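Local coordinates for type IV pilus assembly protein PilF (Thermus thermophilus HB8, PDB 5OIU), which hydrolyses ATP as a hexameric motor that powers the assembly of type IV pili, at residues L70-V83 / L94-K106. Residues are numbered along the deposited sequence; the frame is centred on the assembly and turned at random.
Sequences LNIAEKRLPQDGRV and LRLSTLPTVYGEK. With ATP (adenosine-5'-triphosphate), chain Q.
Val83 and Leu94 are a hydrogen-bonded pair of the antiparallel pairing between strands 79-87 and 90-101, with Val83 N 2.7 Å from Leu94 O and Leu94 N bonded back to Val83 O. Gly81 with Leu96 and Gln79 with Thr98 repeat this two-bond pattern. Packing is tightest on the face of Val83, Leu96 and Thr98. Leu96 places its CG anti to the backbone N (chi1 169°), and its CD2 meets Leu70 CD1 at 3.6 Å; that same CD1 touches Thr98 CG2 tip to tip. A CB on Gly81 would come within 3.2 Å of Leu70 CD2. Further along, one water gathers Leu77 O, Gln79 NE2, Thr98 OG1 and Glu105 OE2, and so ties the loop to strands 79-87, 90-101 and 104-111. Gln79 also turns its amide back to the loop, where OE1 accepts from Asn71 N.

Looser is the end at partly exposed Lys75 and exposed Arg76, where Lys75 NZ stands 4.5 Å from Glu105 OE1, beyond a salt bridge. The aliphatic chain of Lys75 crosses Glu105 at about a right angle, CG 3.3 Å from OE1, while chi4 (51°) bends NZ away onto Ile72 O at 2.7 Å. With an alanine here the bond to Ile72 O goes, and the Glu105 carboxylate would probably lose the aliphatic cover along OE1. Pro100 lies against the backbone, CG 3.4 Å from Arg76 O.

On the other face of the hairpin, Arg82 reaches out to ATP, its NH2 making weak bonds to O2A and O3G, while NH1 is salt-bridged to Asp93. Asp80 and Ser97 are instead held by Arg209 and Gln210 of the second subunit. Helix 57-67 packs on Val83 and Gln79 and sends Lys65 to Glu105, while strand 104-111 continues the antiparallel sheet beyond strand 90-101.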
ATOM      1  N   LEU C  70      24.705  -7.624 -23.970  1.00 47.93           N
ATOM      2  CA  LEU C  70      24.633  -6.386 -23.217  1.00 46.67           C
ATOM      3  C   LEU C  70      24.293  -5.237 -24.160  1.00 50.83           C
ATOM      4  O   LEU C  70      24.385  -5.361 -25.383  1.00 51.34           O
ATOM      5  CB  LEU C  70      25.956  -6.123 -22.501  1.00 46.68           C
ATOM      6  CG  LEU C  70      26.473  -7.325 -21.715  1.00 50.99           C
ATOM      7  CD1 LEU C  70      27.755  -6.997 -20.985  1.00 40.39           C
ATOM      8  CD2 LEU C  70      25.406  -7.771 -20.742  1.00 48.67           C
ATOM      9  N   ASN C  71      23.890  -4.111 -23.581  1.00 46.76           N
ATOM     10  CA  ASN C  71      23.530  -2.956 -24.389  1.00 50.51           C
ATOM     11  C   ASN C  71      24.793  -2.170 -24.720  1.00 53.55           C
ATOM     12  O   ASN C  71      25.494  -1.698 -23.818  1.00 50.88           O
ATOM     13  CB  ASN C  71      22.499  -2.089 -23.662  1.00 52.59           C
ATOM     14  CG  ASN C  71      22.244  -0.761 -24.360  1.00 57.61           C
ATOM     15  OD1 ASN C  71      22.553  -0.585 -25.543  1.00 59.28           O
ATOM     16  ND2 ASN C  71      21.679   0.185 -23.624  1.00 60.52           N
ATOM     17  N   ILE C  72      25.083  -2.046 -26.018  1.00 54.58           N
ATOM     18  CA  ILE C  72      26.227  -1.262 -26.479  1.00 54.01           C
ATOM     19  C   ILE C  72      26.062   0.210 -26.137  1.00 53.80           C
ATOM     20  O   ILE C  72      27.049   0.920 -25.909  1.00 58.85           O
ATOM     21  CB  ILE C  72      26.407  -1.451 -27.999  1.00 60.90           C
ATOM     22  CG1 ILE C  72      26.861  -2.873 -28.321  1.00 54.86           C
ATOM     23  CG2 ILE C  72      27.362  -0.383 -28.592  1.00 61.41           C
ATOM     24  CD1 ILE C  72      26.752  -3.164 -29.766  1.00 57.54           C
ATOM     25  N   ALA C  73      24.822   0.698 -26.114  1.00 57.54           N
ATOM     26  CA  ALA C  73      24.585   2.129 -25.959  1.00 59.31           C
ATOM     27  C   ALA C  73      24.825   2.607 -24.532  1.00 58.73           C
ATOM     28  O   ALA C  73      25.230   3.758 -24.334  1.00 59.65           O
ATOM     29  CB  ALA C  73      23.162   2.472 -26.400  1.00 55.62           C
ATOM     30  N   GLU C  74      24.591   1.743 -23.540  1.00 59.27           N
ATOM     31  CA  GLU C  74      24.784   2.081 -22.131  1.00 53.24           C
ATOM     32  C   GLU C  74      26.254   1.924 -21.755  1.00 52.39           C
ATOM     33  O   GLU C  74      26.793   0.811 -21.738  1.00 54.10           O
ATOM     34  CB  GLU C  74      23.906   1.199 -21.247  1.00 53.27           C
ATOM     35  CG  GLU C  74      24.184   1.375 -19.766  1.00 54.30           C
ATOM     36  CD  GLU C  74      23.822   2.770 -19.281  1.00 52.12           C
ATOM     37  OE1 GLU C  74      22.615   3.041 -19.131  1.00 58.23           O
ATOM     38  OE2 GLU C  74      24.735   3.598 -19.063  1.00 50.97           O
ATOM     39  N   LYS C  75      26.909   3.034 -21.440  1.00 53.84           N
ATOM     40  CA  LYS C  75      28.296   2.993 -21.020  1.00 53.41           C
ATOM     41  C   LYS C  75      28.498   3.556 -19.624  1.00 49.26           C
ATOM     42  O   LYS C  75      29.617   3.507 -19.107  1.00 54.79           O
ATOM     43  CB  LYS C  75      29.183   3.743 -22.027  1.00 47.17           C
ATOM     44  CG  LYS C  75      29.152   3.151 -23.416  1.00 48.85           C
ATOM     45  CD  LYS C  75      30.123   3.858 -24.351  1.00 57.98           C
ATOM     46  CE  LYS C  75      30.436   3.018 -25.595  1.00 60.76           C
ATOM     47  NZ  LYS C  75      29.196   2.533 -26.295  1.00 61.61           N
ATOM     48  N   ARG C  76      27.453   4.066 -18.988  1.00 53.52           N
ATOM     49  CA  ARG C  76      27.604   4.712 -17.697  1.00 51.06           C
ATOM     50  C   ARG C  76      27.238   3.809 -16.529  1.00 49.90           C
ATOM     51  O   ARG C  76      27.579   4.135 -15.387  1.00 48.70           O
ATOM     52  CB  ARG C  76      26.771   5.993 -17.663  1.00 48.28           C
ATOM     53  CG  ARG C  76      27.225   7.025 -18.695  1.00 54.03           C
ATOM     54  CD  ARG C  76      26.354   8.278 -18.645  1.00 65.60           C
ATOM     55  NE  ARG C  76      24.943   7.920 -18.746  1.00 61.25           N
ATOM     56  CZ  ARG C  76      23.944   8.604 -18.200  1.00 66.72           C
ATOM     57  NH1 ARG C  76      24.186   9.712 -17.502  1.00 63.70           N
ATOM     58  NH2 ARG C  76      22.697   8.166 -18.351  1.00 64.74           N
ATOM     59  N   LEU C  77      26.597   2.670 -16.784  1.00 47.15           N
ATOM     60  CA  LEU C  77      26.259   1.719 -15.739  1.00 46.83           C
ATOM     61  C   LEU C  77      26.948   0.380 -15.991  1.00 51.15           C
ATOM     62  O   LEU C  77      27.282   0.057 -17.137  1.00 50.47           O
ATOM     63  CB  LEU C  77      24.742   1.508 -15.670  1.00 44.97           C
ATOM     64  CG  LEU C  77      23.890   2.654 -15.122  1.00 51.72           C
ATOM     65  CD1 LEU C  77      22.403   2.296 -15.242  1.00 41.69           C
ATOM     66  CD2 LEU C  77      24.273   3.003 -13.679  1.00 40.20           C
ATOM     67  N   PRO C  78      27.178  -0.423 -14.950  1.00 49.96           N
ATOM     68  CA  PRO C  78      27.772  -1.751 -15.161  1.00 47.68           C
ATOM     69  C   PRO C  78      26.721  -2.794 -15.495  1.00 48.44           C
ATOM     70  O   PRO C  78      25.621  -2.793 -14.947  1.00 53.10           O
ATOM     71  CB  PRO C  78      28.434  -2.052 -13.809  1.00 45.04           C
ATOM     72  CG  PRO C  78      27.586  -1.332 -12.820  1.00 49.39           C
ATOM     73  CD  PRO C  78      27.033  -0.100 -13.519  1.00 47.08           C
ATOM     74  N   GLN C  79      27.070  -3.713 -16.397  1.00 52.36           N
ATOM     75  CA  GLN C  79      26.157  -4.764 -16.835  1.00 44.80           C
ATOM     76  C   GLN C  79      26.828  -6.129 -16.701  1.00 45.47           C
ATOM     77  O   GLN C  79      28.040  -6.226 -16.507  1.00 54.30           O
ATOM     78  CB  GLN C  79      25.696  -4.508 -18.277  1.00 45.31           C
ATOM     79  CG  GLN C  79      25.603  -3.017 -18.606  1.00 50.91           C
ATOM     80  CD  GLN C  79      25.538  -2.721 -20.097  1.00 49.63           C
ATOM     81  OE1 GLN C  79      24.786  -3.351 -20.836  1.00 45.62           O
ATOM     82  NE2 GLN C  79      26.334  -1.748 -20.541  1.00 53.31           N
ATOM     83  N   ASP C  80      26.023  -7.192 -16.806  1.00 49.04           N
ATOM     84  CA  ASP C  80      26.485  -8.575 -16.708  1.00 48.73           C
ATOM     85  C   ASP C  80      25.774  -9.455 -17.708  1.00 49.90           C
ATOM     86  O   ASP C  80      24.620  -9.221 -18.068  1.00 52.49           O
ATOM     87  CB  ASP C  80      26.216  -9.220 -15.361  1.00 47.66           C
ATOM     88  CG  ASP C  80      26.450  -8.299 -14.257  1.00 61.56           C
ATOM     89  OD1 ASP C  80      27.621  -7.891 -14.163  1.00 68.12           O
ATOM     90  OD2 ASP C  80      25.509  -8.001 -13.484  1.00 61.14           O
ATOM     91  N   GLY C  81      26.452 -10.528 -18.068  1.00 45.88           N
ATOM     92  CA  GLY C  81      25.885 -11.504 -18.965  1.00 45.26           C
ATOM     93  C   GLY C  81      26.815 -12.687 -19.068  1.00 45.66           C
ATOM     94  O   GLY C  81      28.022 -12.587 -18.810  1.00 45.30           O
ATOM     95  N   ARG C  82      26.232 -13.811 -19.440  1.00 44.74           N
ATOM     96  CA  ARG C  82      27.013 -15.003 -19.696  1.00 46.72           C
ATOM     97  C   ARG C  82      27.307 -15.089 -21.183  1.00 50.15           C
ATOM     98  O   ARG C  82      26.475 -14.719 -22.015  1.00 52.11           O
ATOM     99  CB  ARG C  82      26.294 -16.258 -19.227  1.00 45.78           C
ATOM    100  CG  ARG C  82      27.247 -17.321 -18.806  1.00 51.98           C
ATOM    101  CD  ARG C  82      26.545 -18.613 -18.604  1.00 50.57           C
ATOM    102  NE  ARG C  82      26.035 -18.738 -17.252  1.00 56.84           N
ATOM    103  CZ  ARG C  82      26.041 -19.884 -16.575  1.00 58.93           C
ATOM    104  NH1 ARG C  82      26.560 -20.973 -17.128  1.00 48.61           N
ATOM    105  NH2 ARG C  82      25.549 -19.936 -15.343  1.00 61.01           N
ATOM    106  N   VAL C  83      28.510 -15.554 -21.503  1.00 50.29           N
ATOM    107  CA  VAL C  83      28.974 -15.727 -22.871  1.00 50.26           C
ATOM    108  C   VAL C  83      29.212 -17.213 -23.079  1.00 49.95           C
ATOM    109  O   VAL C  83      30.091 -17.800 -22.437  1.00 51.01           O
ATOM    110  CB  VAL C  83      30.264 -14.935 -23.140  1.00 52.17           C
ATOM    111  CG1 VAL C  83      30.765 -15.220 -24.531  1.00 53.06           C
ATOM    112  CG2 VAL C  83      30.051 -13.429 -22.934  1.00 48.39           C
ATOM    113  N   LEU C  94      31.732 -18.045 -20.220  1.00 41.02           N
ATOM    114  CA  LEU C  94      32.373 -16.905 -19.587  1.00 44.58           C
ATOM    115  C   LEU C  94      31.342 -16.053 -18.864  1.00 41.40           C
ATOM    116  O   LEU C  94      30.325 -15.673 -19.449  1.00 43.17           O
ATOM    117  CB  LEU C  94      33.107 -16.063 -20.632  1.00 45.17           C
ATOM    118  CG  LEU C  94      34.111 -16.845 -21.471  1.00 39.49           C
ATOM    119  CD1 LEU C  94      33.786 -16.772 -22.945  1.00 41.05           C
ATOM    120  CD2 LEU C  94      35.484 -16.282 -21.193  1.00 43.99           C
ATOM    121  N   ARG C  95      31.601 -15.774 -17.590  1.00 42.60           N
ATOM    122  CA  ARG C  95      30.912 -14.714 -16.852  1.00 44.06           C
ATOM    123  C   ARG C  95      31.474 -13.370 -17.311  1.00 41.02           C
ATOM    124  O   ARG C  95      32.649 -13.075 -17.087  1.00 40.55           O
ATOM    125  CB  ARG C  95      31.118 -14.925 -15.352  1.00 44.80           C
ATOM    126  CG  ARG C  95      30.149 -14.209 -14.415  1.00 47.67           C
ATOM    127  CD  ARG C  95      30.643 -12.816 -13.994  1.00 49.68           C
ATOM    128  NE  ARG C  95      32.026 -12.770 -13.481  1.00 52.25           N
ATOM    129  CZ  ARG C  95      32.412 -13.246 -12.296  1.00 43.12           C
ATOM    130  NH1 ARG C  95      31.528 -13.824 -11.499  1.00 36.98           N
ATOM    131  NH2 ARG C  95      33.687 -13.154 -11.918  1.00 46.06           N
ATOM    132  N   LEU C  96      30.660 -12.557 -17.967  1.00 39.65           N
ATOM    133  CA  LEU C  96      31.115 -11.266 -18.460  1.00 39.75           C
ATOM    134  C   LEU C  96      30.624 -10.138 -17.554  1.00 44.38           C
ATOM    135  O   LEU C  96      29.491 -10.168 -17.066  1.00 43.97           O
ATOM    136  CB  LEU C  96      30.631 -11.038 -19.894  1.00 46.54           C
ATOM    137  CG  LEU C  96      30.837  -9.607 -20.414  1.00 44.73           C
ATOM    138  CD1 LEU C  96      32.294  -9.195 -20.370  1.00 42.43           C
ATOM    139  CD2 LEU C  96      30.290  -9.444 -21.810  1.00 44.38           C
ATOM    140  N   SER C  97      31.490  -9.148 -17.319  1.00 44.98           N
ATOM    141  CA  SER C  97      31.153  -7.989 -16.502  1.00 40.62           C
ATOM    142  C   SER C  97      31.806  -6.756 -17.098  1.00 43.96           C
ATOM    143  O   SER C  97      33.013  -6.765 -17.343  1.00 47.55           O
ATOM    144  CB  SER C  97      31.616  -8.183 -15.059  1.00 39.37           C
ATOM    145  OG  SER C  97      31.919  -6.946 -14.442  1.00 46.04           O
ATOM    146  N   THR C  98      31.017  -5.707 -17.356  1.00 42.30           N
ATOM    147  CA  THR C  98      31.556  -4.445 -17.844  1.00 42.03           C
ATOM    148  C   THR C  98      31.317  -3.360 -16.810  1.00 44.14           C
ATOM    149  O   THR C  98      30.221  -3.246 -16.254  1.00 46.51           O
ATOM    150  CB  THR C  98      30.950  -4.009 -19.188  1.00 43.89           C
ATOM    151  OG1 THR C  98      29.565  -3.691 -19.025  1.00 42.31           O
ATOM    152  CG2 THR C  98      31.126  -5.090 -20.244  1.00 45.13           C
ATOM    153  N   LEU C  99      32.348  -2.554 -16.568  1.00 37.30           N
ATOM    154  CA  LEU C  99      32.315  -1.581 -15.522  1.00 36.19           C
ATOM    155  C   LEU C  99      32.884  -0.273 -16.054  1.00 41.89           C
ATOM    156  O   LEU C  99      34.004  -0.264 -16.598  1.00 41.05           O
ATOM    157  CB  LEU C  99      33.119  -2.072 -14.324  1.00 35.66           C
ATOM    158  CG  LEU C  99      33.305  -1.111 -13.152  1.00 36.50           C
ATOM    159  CD1 LEU C  99      32.168  -1.272 -12.156  1.00 37.51           C
ATOM    160  CD2 LEU C  99      34.652  -1.365 -12.480  1.00 35.22           C
ATOM    161  N   PRO C 100      32.151   0.832 -15.920  1.00 45.86           N
ATOM    162  CA  PRO C 100      32.719   2.142 -16.265  1.00 42.91           C
ATOM    163  C   PRO C 100      33.910   2.467 -15.377  1.00 43.26           C
ATOM    164  O   PRO C 100      33.888   2.221 -14.169  1.00 41.46           O
ATOM    165  CB  PRO C 100      31.564   3.121 -15.998  1.00 45.92           C
ATOM    166  CG  PRO C 100      30.376   2.296 -15.615  1.00 40.30           C
ATOM    167  CD  PRO C 100      30.840   0.930 -15.254  1.00 42.07           C
ATOM    168  N   THR C 101      34.952   3.032 -15.984  1.00 37.82           N
ATOM    169  CA  THR C 101      36.098   3.566 -15.268  1.00 41.49           C
ATOM    170  C   THR C 101      36.416   4.946 -15.810  1.00 43.64           C
ATOM    171  O   THR C 101      35.749   5.465 -16.712  1.00 49.58           O
ATOM    172  CB  THR C 101      37.349   2.683 -15.384  1.00 40.45           C
ATOM    173  OG1 THR C 101      37.904   2.815 -16.701  1.00 43.49           O
ATOM    174  CG2 THR C 101      37.016   1.232 -15.105  1.00 41.77           C
ATOM    175  N   VAL C 102      37.463   5.541 -15.243  1.00 39.38           N
ATOM    176  CA  VAL C 102      37.896   6.865 -15.654  1.00 46.93           C
ATOM    177  C   VAL C 102      38.352   6.891 -17.105  1.00 45.15           C
ATOM    178  O   VAL C 102      38.255   7.929 -17.758  1.00 47.03           O
ATOM    179  CB  VAL C 102      38.999   7.336 -14.684  1.00 43.46           C
ATOM    180  CG1 VAL C 102      39.952   8.320 -15.350  1.00 48.83           C
ATOM    181  CG2 VAL C 102      38.343   7.922 -13.415  1.00 37.13           C
ATOM    182  N   TYR C 103      38.807   5.761 -17.642  1.00 50.52           N
ATOM    183  CA  TYR C 103      39.384   5.713 -18.976  1.00 47.82           C
ATOM    184  C   TYR C 103      38.498   5.007 -19.994  1.00 45.98           C
ATOM    185  O   TYR C 103      38.929   4.804 -21.138  1.00 52.00           O
ATOM    186  CB  TYR C 103      40.753   5.041 -18.911  1.00 47.72           C
ATOM    187  CG  TYR C 103      41.770   5.831 -18.120  1.00 53.31           C
ATOM    188  CD1 TYR C 103      41.991   7.183 -18.381  1.00 56.28           C
ATOM    189  CD2 TYR C 103      42.510   5.231 -17.109  1.00 51.23           C
ATOM    190  CE1 TYR C 103      42.925   7.911 -17.667  1.00 53.00           C
ATOM    191  CE2 TYR C 103      43.445   5.950 -16.384  1.00 52.82           C
ATOM    192  CZ  TYR C 103      43.654   7.287 -16.671  1.00 57.63           C
ATOM    193  OH  TYR C 103      44.587   7.992 -15.950  1.00 56.43           O
ATOM    194  N   GLY C 104      37.269   4.648 -19.623  1.00 43.95           N
ATOM    195  CA  GLY C 104      36.368   3.902 -20.471  1.00 42.57           C
ATOM    196  C   GLY C 104      35.855   2.693 -19.729  1.00 44.05           C
ATOM    197  O   GLY C 104      35.916   2.626 -18.499  1.00 47.23           O
ATOM    198  N   GLU C 105      35.355   1.713 -20.469  1.00 45.39           N
ATOM    199  CA  GLU C 105      34.760   0.531 -19.860  1.00 44.50           C
ATOM    200  C   GLU C 105      35.784  -0.589 -19.727  1.00 42.14           C
ATOM    201  O   GLU C 105      36.483  -0.929 -20.688  1.00 37.39           O
ATOM    202  CB  GLU C 105      33.562   0.047 -20.666  1.00 44.91           C
ATOM    203  CG  GLU C 105      32.444   1.058 -20.691  1.00 46.58           C
ATOM    204  CD  GLU C 105      31.241   0.538 -21.429  1.00 52.64           C
ATOM    205  OE1 GLU C 105      31.196   0.709 -22.669  1.00 55.70           O
ATOM    206  OE2 GLU C 105      30.363  -0.066 -20.767  1.00 47.58           O
ATOM    207  N   LYS C 106      35.862  -1.156 -18.532  1.00 40.83           N
ATOM    208  CA  LYS C 106      36.693  -2.313 -18.273  1.00 40.24           C
ATOM    209  C   LYS C 106      35.818  -3.546 -18.358  1.00 42.09           C
ATOM    210  O   LYS C 106      34.685  -3.549 -17.873  1.00 42.92           O
ATOM    211  CB  LYS C 106      37.364  -2.234 -16.900  1.00 36.08           C
ATOM    212  CG  LYS C 106      38.014  -3.542 -16.509  1.00 38.09           C
ATOM    213  CD  LYS C 106      38.806  -3.486 -15.221  1.00 35.99           C
ATOM    214  CE  LYS C 106      39.455  -4.850 -14.984  1.00 36.71           C
ATOM    215  NZ  LYS C 106      40.324  -4.920 -13.806  1.00 33.98           N
TER
HETATM  216  PG  ATP Q 501      22.168 -18.163 -14.453  1.00 47.22           P
HETATM  217  O1G ATP Q 501      21.935 -17.075 -13.410  1.00 43.15           O
HETATM  218  O2G ATP Q 501      20.896 -18.718 -15.059  1.00 51.41           O
HETATM  219  O3G ATP Q 501      23.194 -17.823 -15.503  1.00 50.20           O
HETATM  220  PB  ATP Q 501      22.253 -20.489 -12.764  1.00 43.61           P
HETATM  221  O1B ATP Q 501      21.747 -19.820 -11.512  1.00 38.43           O
HETATM  222  O2B ATP Q 501      21.340 -21.336 -13.619  1.00 44.63           O
HETATM  223  O3B ATP Q 501      22.935 -19.382 -13.711  1.00 37.20           O
HETATM  224  PA  ATP Q 501      23.995 -22.631 -13.316  1.00 44.46           P
HETATM  225  O1A ATP Q 501      23.281 -23.951 -13.197  1.00 44.10           O
HETATM  226  O2A ATP Q 501      24.163 -22.025 -14.689  1.00 52.17           O
HETATM  227  O3A ATP Q 501      23.454 -21.467 -12.344  1.00 36.64           O
HETATM  228  O5' ATP Q 501      25.436 -22.935 -12.683  1.00 51.67           O
HETATM  229  C5' ATP Q 501      26.470 -21.955 -12.635  1.00 45.67           C
HETATM  230  C4' ATP Q 501      27.777 -22.710 -12.438  1.00 47.91           C
HETATM  231  O4' ATP Q 501      27.801 -23.364 -11.164  1.00 38.08           O
HETATM  232  C3' ATP Q 501      27.917 -23.781 -13.501  1.00 48.62           C
HETATM  233  O3' ATP Q 501      29.297 -23.709 -13.910  1.00 58.32           O
HETATM  234  C2' ATP Q 501      27.535 -25.063 -12.767  1.00 45.41           C
HETATM  235  O2' ATP Q 501      28.106 -26.263 -13.321  1.00 47.55           O
HETATM  236  C1' ATP Q 501      27.958 -24.771 -11.325  1.00 40.76           C
HETATM  237  N9  ATP Q 501      27.109 -25.440 -10.319  1.00 43.85           N
HETATM  238  C8  ATP Q 501      25.759 -25.382 -10.291  1.00 41.81           C
HETATM  239  N7  ATP Q 501      25.266 -26.088  -9.239  1.00 36.81           N
HETATM  240  C5  ATP Q 501      26.306 -26.621  -8.577  1.00 35.97           C
HETATM  241  C6  ATP Q 501      26.472 -27.474  -7.379  1.00 37.59           C
HETATM  242  N6  ATP Q 501      25.400 -27.917  -6.673  1.00 35.66           N
HETATM  243  N1  ATP Q 501      27.729 -27.799  -7.012  1.00 38.36           N
HETATM  244  C2  ATP Q 501      28.795 -27.359  -7.711  1.00 43.36           C
HETATM  245  N3  ATP Q 501      28.720 -26.579  -8.808  1.00 43.40           N
HETATM  246  C4  ATP Q 501      27.522 -26.181  -9.288  1.00 39.20           C
HETATM  247  O   HOH W   1      28.667  -1.254 -19.080  1.00 40.59           O